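Local coordinates for protein quinone oxidoreductase (Coxiella burnetii, PDB 3TQH) that binds NADPH and, as inferred from its family, probably uses it to reduce quinones, at residues A114-K122 and Q269-Y277. Residues are numbered along the deposited sequence; the frame is centred on the assembly and turned at random.
Sequences ASPDTIIQK and QFNIEELHY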
ATOM      1  N   ALA A 114       4.554   8.116 -16.660  1.00 21.33           N
ATOM      2  CA  ALA A 114       5.373   7.177 -15.893  1.00 21.20           C
ATOM      3  C   ALA A 114       6.708   6.870 -16.570  1.00 23.18           C
ATOM      4  O   ALA A 114       6.845   6.955 -17.795  1.00 24.27           O
ATOM      5  CB  ALA A 114       4.606   5.893 -15.651  1.00 19.83           C
ATOM      6  N   SER A 115       7.687   6.517 -15.743  1.00 23.80           N
ATOM      7  CA  SER A 115       8.993   6.084 -16.205  1.00 25.85           C
ATOM      8  C   SER A 115       8.947   4.573 -16.402  1.00 25.68           C
ATOM      9  O   SER A 115       8.228   3.881 -15.686  1.00 24.60           O
ATOM     10  CB  SER A 115      10.059   6.452 -15.170  1.00 26.89           C
ATOM     11  OG  SER A 115      11.331   5.923 -15.516  1.00 29.67           O
ATOM     12  N   PRO A 116       9.706   4.045 -17.374  1.00 27.62           N
ATOM     13  CA  PRO A 116       9.775   2.583 -17.509  1.00 27.95           C
ATOM     14  C   PRO A 116      10.382   1.873 -16.296  1.00 28.23           C
ATOM     15  O   PRO A 116      10.236   0.656 -16.161  1.00 28.40           O
ATOM     16  CB  PRO A 116      10.663   2.381 -18.746  1.00 30.32           C
ATOM     17  CG  PRO A 116      11.386   3.676 -18.932  1.00 31.76           C
ATOM     18  CD  PRO A 116      10.458   4.734 -18.435  1.00 29.70           C
ATOM     19  N   ASP A 117      11.062   2.627 -15.432  1.00 28.82           N
ATOM     20  CA  ASP A 117      11.686   2.081 -14.229  1.00 29.14           C
ATOM     21  C   ASP A 117      10.674   1.822 -13.119  1.00 26.29           C
ATOM     22  O   ASP A 117      10.961   1.058 -12.202  1.00 26.44           O
ATOM     23  CB  ASP A 117      12.780   3.028 -13.719  1.00 31.16           C
ATOM     24  CG  ASP A 117      13.897   3.238 -14.742  1.00 35.38           C
ATOM     25  OD1 ASP A 117      14.572   2.249 -15.117  1.00 38.45           O
ATOM     26  OD2 ASP A 117      14.101   4.395 -15.171  1.00 38.26           O
ATOM     27  N   THR A 118       9.500   2.451 -13.194  1.00 23.78           N
ATOM     28  CA  THR A 118       8.467   2.274 -12.161  1.00 21.43           C
ATOM     29  C   THR A 118       7.201   1.560 -12.674  1.00 19.74           C
ATOM     30  O   THR A 118       6.120   1.726 -12.111  1.00 17.76           O
ATOM     31  CB  THR A 118       8.095   3.618 -11.488  1.00 20.56           C
ATOM     32  OG1 THR A 118       7.365   4.440 -12.408  1.00 20.27           O
ATOM     33  CG2 THR A 118       9.362   4.348 -11.015  1.00 21.50           C
ATOM     34  N   ILE A 119       7.350   0.758 -13.727  1.00 20.33           N
ATOM     35  CA  ILE A 119       6.261  -0.097 -14.214  1.00 19.55           C
ATOM     36  C   ILE A 119       6.778  -1.481 -14.585  1.00 20.50           C
ATOM     37  O   ILE A 119       7.980  -1.680 -14.722  1.00 21.84           O
ATOM     38  CB  ILE A 119       5.545   0.504 -15.459  1.00 19.44           C
ATOM     39  CG1 ILE A 119       6.498   0.605 -16.657  1.00 21.89           C
ATOM     40  CG2 ILE A 119       4.968   1.867 -15.134  1.00 18.20           C
ATOM     41  CD1 ILE A 119       5.791   0.540 -17.997  1.00 23.35           C
ATOM     42  N   ILE A 120       5.856  -2.430 -14.722  1.00 19.93           N
ATOM     43  CA  ILE A 120       6.141  -3.708 -15.380  1.00 21.51           C
ATOM     44  C   ILE A 120       4.999  -4.061 -16.342  1.00 21.34           C
ATOM     45  O   ILE A 120       3.942  -3.430 -16.316  1.00 19.94           O
ATOM     46  CB  ILE A 120       6.382  -4.866 -14.363  1.00 21.92           C
ATOM     47  CG1 ILE A 120       5.132  -5.153 -13.527  1.00 20.30           C
ATOM     48  CG2 ILE A 120       7.560  -4.543 -13.446  1.00 22.07           C
ATOM     49  CD1 ILE A 120       5.179  -6.495 -12.823  1.00 20.97           C
ATOM     50  N   GLN A 121       5.225  -5.058 -17.193  1.00 23.29           N
ATOM     51  CA  GLN A 121       4.167  -5.597 -18.051  1.00 23.81           C
ATOM     52  C   GLN A 121       3.157  -6.293 -17.151  1.00 23.20           C
ATOM     53  O   GLN A 121       3.544  -7.108 -16.316  1.00 23.74           O
ATOM     54  CB  GLN A 121       4.728  -6.617 -19.049  1.00 26.19           C
ATOM     55  CG  GLN A 121       5.775  -6.080 -20.025  1.00 28.09           C
ATOM     56  CD  GLN A 121       5.202  -5.086 -21.025  1.00 28.69           C
ATOM     57  OE1 GLN A 121       4.188  -5.352 -21.677  1.00 29.85           O
ATOM     58  NE2 GLN A 121       5.851  -3.935 -21.151  1.00 28.29           N
ATOM     59  N   LYS A 122       1.876  -5.958 -17.294  1.00 22.50           N
ATOM     60  CA  LYS A 122       0.815  -6.707 -16.619  1.00 22.34           C
ATOM     61  C   LYS A 122       0.744  -8.112 -17.215  1.00 25.01           C
ATOM     62  O   LYS A 122       0.692  -8.270 -18.431  1.00 26.30           O
ATOM     63  CB  LYS A 122      -0.548  -6.016 -16.767  1.00 21.08           C
ATOM     64  CG  LYS A 122      -1.692  -6.740 -16.038  1.00 20.49           C
ATOM     65  CD  LYS A 122      -3.081  -6.173 -16.356  1.00 19.36           C
ATOM     66  CE  LYS A 122      -3.629  -6.627 -17.711  1.00 20.53           C
ATOM     67  NZ  LYS A 122      -3.823  -8.097 -17.801  1.00 22.23           N
ATOM     68  N   GLN A 269      10.016   0.900  -1.735  1.00 19.73           N
ATOM     69  CA  GLN A 269      10.729   1.193  -2.971  1.00 21.54           C
ATOM     70  C   GLN A 269      10.143   0.367  -4.113  1.00 21.00           C
ATOM     71  O   GLN A 269       9.687  -0.759  -3.899  1.00 19.71           O
ATOM     72  CB  GLN A 269      12.215   0.856  -2.822  1.00 22.94           C
ATOM     73  CG  GLN A 269      12.959   1.676  -1.785  1.00 24.84           C
ATOM     74  CD  GLN A 269      14.412   1.245  -1.659  1.00 28.79           C
ATOM     75  OE1 GLN A 269      15.128   1.128  -2.658  1.00 33.02           O
ATOM     76  NE2 GLN A 269      14.857   1.006  -0.429  1.00 29.76           N
ATOM     77  N   PHE A 270      10.166   0.917  -5.324  1.00 21.91           N
ATOM     78  CA  PHE A 270       9.755   0.148  -6.492  1.00 22.06           C
ATOM     79  C   PHE A 270      10.822  -0.884  -6.852  1.00 22.71           C
ATOM     80  O   PHE A 270      11.987  -0.538  -7.044  1.00 24.03           O
ATOM     81  CB  PHE A 270       9.469   1.037  -7.701  1.00 23.42           C
ATOM     82  CG  PHE A 270       8.717   0.321  -8.790  1.00 23.72           C
ATOM     83  CD1 PHE A 270       7.336   0.168  -8.707  1.00 21.67           C
ATOM     84  CD2 PHE A 270       9.389  -0.246  -9.864  1.00 25.37           C
ATOM     85  CE1 PHE A 270       6.633  -0.509  -9.686  1.00 22.36           C
ATOM     86  CE2 PHE A 270       8.690  -0.927 -10.862  1.00 26.24           C
ATOM     87  CZ  PHE A 270       7.308  -1.061 -10.769  1.00 24.73           C
ATOM     88  N   ASN A 271      10.416  -2.149  -6.930  1.00 21.84           N
ATOM     89  CA  ASN A 271      11.309  -3.224  -7.344  1.00 22.75           C
ATOM     90  C   ASN A 271      10.682  -4.084  -8.439  1.00 22.97           C
ATOM     91  O   ASN A 271       9.718  -4.813  -8.204  1.00 21.62           O
ATOM     92  CB  ASN A 271      11.713  -4.089  -6.146  1.00 21.93           C
ATOM     93  CG  ASN A 271      12.823  -5.084  -6.492  1.00 23.86           C
ATOM     94  OD1 ASN A 271      12.610  -6.038  -7.247  1.00 24.22           O
ATOM     95  ND2 ASN A 271      14.012  -4.857  -5.947  1.00 24.39           N
ATOM     96  N   ILE A 272      11.261  -4.002  -9.632  1.00 24.78           N
ATOM     97  CA  ILE A 272      10.762  -4.717 -10.804  1.00 25.66           C
ATOM     98  C   ILE A 272      10.658  -6.229 -10.561  1.00 25.41           C
ATOM     99  O   ILE A 272       9.639  -6.843 -10.876  1.00 24.98           O
ATOM    100  CB  ILE A 272      11.650  -4.431 -12.037  1.00 28.16           C
ATOM    101  CG1 ILE A 272      11.492  -2.963 -12.461  1.00 28.90           C
ATOM    102  CG2 ILE A 272      11.290  -5.353 -13.190  1.00 29.20           C
ATOM    103  CD1 ILE A 272      12.425  -2.524 -13.565  1.00 31.18           C
ATOM    104  N   GLU A 273      11.706  -6.812  -9.977  1.00 25.75           N
ATOM    105  CA  GLU A 273      11.769  -8.258  -9.743  1.00 25.86           C
ATOM    106  C   GLU A 273      10.730  -8.731  -8.715  1.00 23.39           C
ATOM    107  O   GLU A 273      10.109  -9.778  -8.900  1.00 23.22           O
ATOM    108  CB  GLU A 273      13.179  -8.677  -9.305  1.00 27.13           C
ATOM    109  CG  GLU A 273      14.244  -8.645 -10.421  1.00 31.15           C
ATOM    110  CD  GLU A 273      14.690  -7.233 -10.840  1.00 33.27           C
ATOM    111  OE1 GLU A 273      14.501  -6.261 -10.062  1.00 31.90           O
ATOM    112  OE2 GLU A 273      15.239  -7.102 -11.960  1.00 36.31           O
ATOM    113  N   GLU A 274      10.540  -7.955  -7.650  1.00 21.43           N
ATOM    114  CA  GLU A 274       9.556  -8.292  -6.616  1.00 19.78           C
ATOM    115  C   GLU A 274       8.113  -8.165  -7.104  1.00 18.78           C
ATOM    116  O   GLU A 274       7.287  -9.019  -6.808  1.00 18.19           O
ATOM    117  CB  GLU A 274       9.752  -7.426  -5.370  1.00 18.58           C
ATOM    118  CG  GLU A 274      11.061  -7.695  -4.643  1.00 20.30           C
ATOM    119  CD  GLU A 274      11.262  -6.811  -3.422  1.00 20.48           C
ATOM    120  OE1 GLU A 274      10.559  -5.786  -3.294  1.00 19.65           O
ATOM    121  OE2 GLU A 274      12.134  -7.147  -2.589  1.00 22.37           O
ATOM    122  N   LEU A 275       7.812  -7.102  -7.843  1.00 18.84           N
ATOM    123  CA  LEU A 275       6.473  -6.901  -8.377  1.00 18.41           C
ATOM    124  C   LEU A 275       6.121  -7.956  -9.437  1.00 19.79           C
ATOM    125  O   LEU A 275       4.994  -8.437  -9.474  1.00 19.44           O
ATOM    126  CB  LEU A 275       6.320  -5.483  -8.939  1.00 18.78           C
ATOM    127  CG  LEU A 275       4.893  -5.043  -9.302  1.00 18.13           C
ATOM    128  CD1 LEU A 275       3.946  -5.168  -8.121  1.00 14.92           C
ATOM    129  CD2 LEU A 275       4.905  -3.623  -9.836  1.00 18.60           C
ATOM    130  N   HIS A 276       7.084  -8.301 -10.292  1.00 21.70           N
ATOM    131  CA  HIS A 276       6.970  -9.457 -11.195  1.00 23.50           C
ATOM    132  C   HIS A 276       6.566 -10.698 -10.402  1.00 22.67           C
ATOM    133  O   HIS A 276       5.653 -11.438 -10.794  1.00 22.65           O
ATOM    134  CB  HIS A 276       8.316  -9.763 -11.878  1.00 25.58           C
ATOM    135  CG  HIS A 276       8.507  -9.107 -13.213  1.00 28.74           C
ATOM    136  ND1 HIS A 276       7.613  -9.248 -14.253  1.00 31.47           N
ATOM    137  CD2 HIS A 276       9.531  -8.361 -13.699  1.00 31.27           C
ATOM    138  CE1 HIS A 276       8.059  -8.589 -15.310  1.00 33.13           C
ATOM    139  NE2 HIS A 276       9.222  -8.045 -15.002  1.00 32.98           N
ATOM    140  N   TYR A 277       7.267 -10.908  -9.288  1.00 21.80           N
ATOM    141  CA  TYR A 277       7.048 -12.055  -8.408  1.00 21.52           C
ATOM    142  C   TYR A 277       5.651 -12.028  -7.786  1.00 19.68           C
ATOM    143  O   TYR A 277       4.918 -13.012  -7.867  1.00 19.89           O
ATOM    144  CB  TYR A 277       8.136 -12.094  -7.321  1.00 21.30           C
ATOM    145  CG  TYR A 277       7.918 -13.128  -6.246  1.00 22.26           C
ATOM    146  CD1 TYR A 277       8.126 -14.481  -6.502  1.00 24.91           C
ATOM    147  CD2 TYR A 277       7.520 -12.756  -4.969  1.00 21.91           C
ATOM    148  CE1 TYR A 277       7.932 -15.436  -5.517  1.00 25.14           C
ATOM    149  CE2 TYR A 277       7.325 -13.709  -3.973  1.00 22.84           C
ATOM    150  CZ  TYR A 277       7.530 -15.044  -4.259  1.00 24.24           C
ATOM    151  OH  TYR A 277       7.336 -15.986  -3.280  1.00 25.63           O
TER
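Phe270 lays one face of its ring against the backbone of Thr118. The CA of Thr118 sits 3.6 Å from the ring centroid of Phe270 and 18° off its normal, a CH-pi contact, while the carbonyl carbon of Thr118 lies over the rim near CZ. With CG anti to the backbone N (chi1 -165°), the ring extends from its own chain to meet the turn that leads into strand 119-121. CB of Thr118 points away from segment 269-277, and its OG1 is hydrogen-bonded to Ile98 O.

Ile120 makes the return approach and spreads its branches over the start of helix 272-283. CG2 of Ile120 meets CG2 of Ile272 at 3.8 Å, the two side chains running alongside each other with their directions reversed. The other branch reaches further along the helix: chi1 of 64° sets CG1 between the backbone N and carbonyl carbon, and CD1 of Ile120 ends 3.8 Å from CG of Leu275, also over one face of the His276 imidazole. No hydrogen bond links the segments; within the helical one, Asn271 at the N-cap accepts from Glu274 N through OD1 (2.8 Å).

The contact thus joins the GroES-like part of this medium-chain dehydrogenase/reductase fold to the nucleotide-binding part. Strand 119-121 pairs antiparallel with strand 94-98, whose Ile98 also touches Phe270, and Leu139 of helix 135-147 packs against both Phe270 and Glu274.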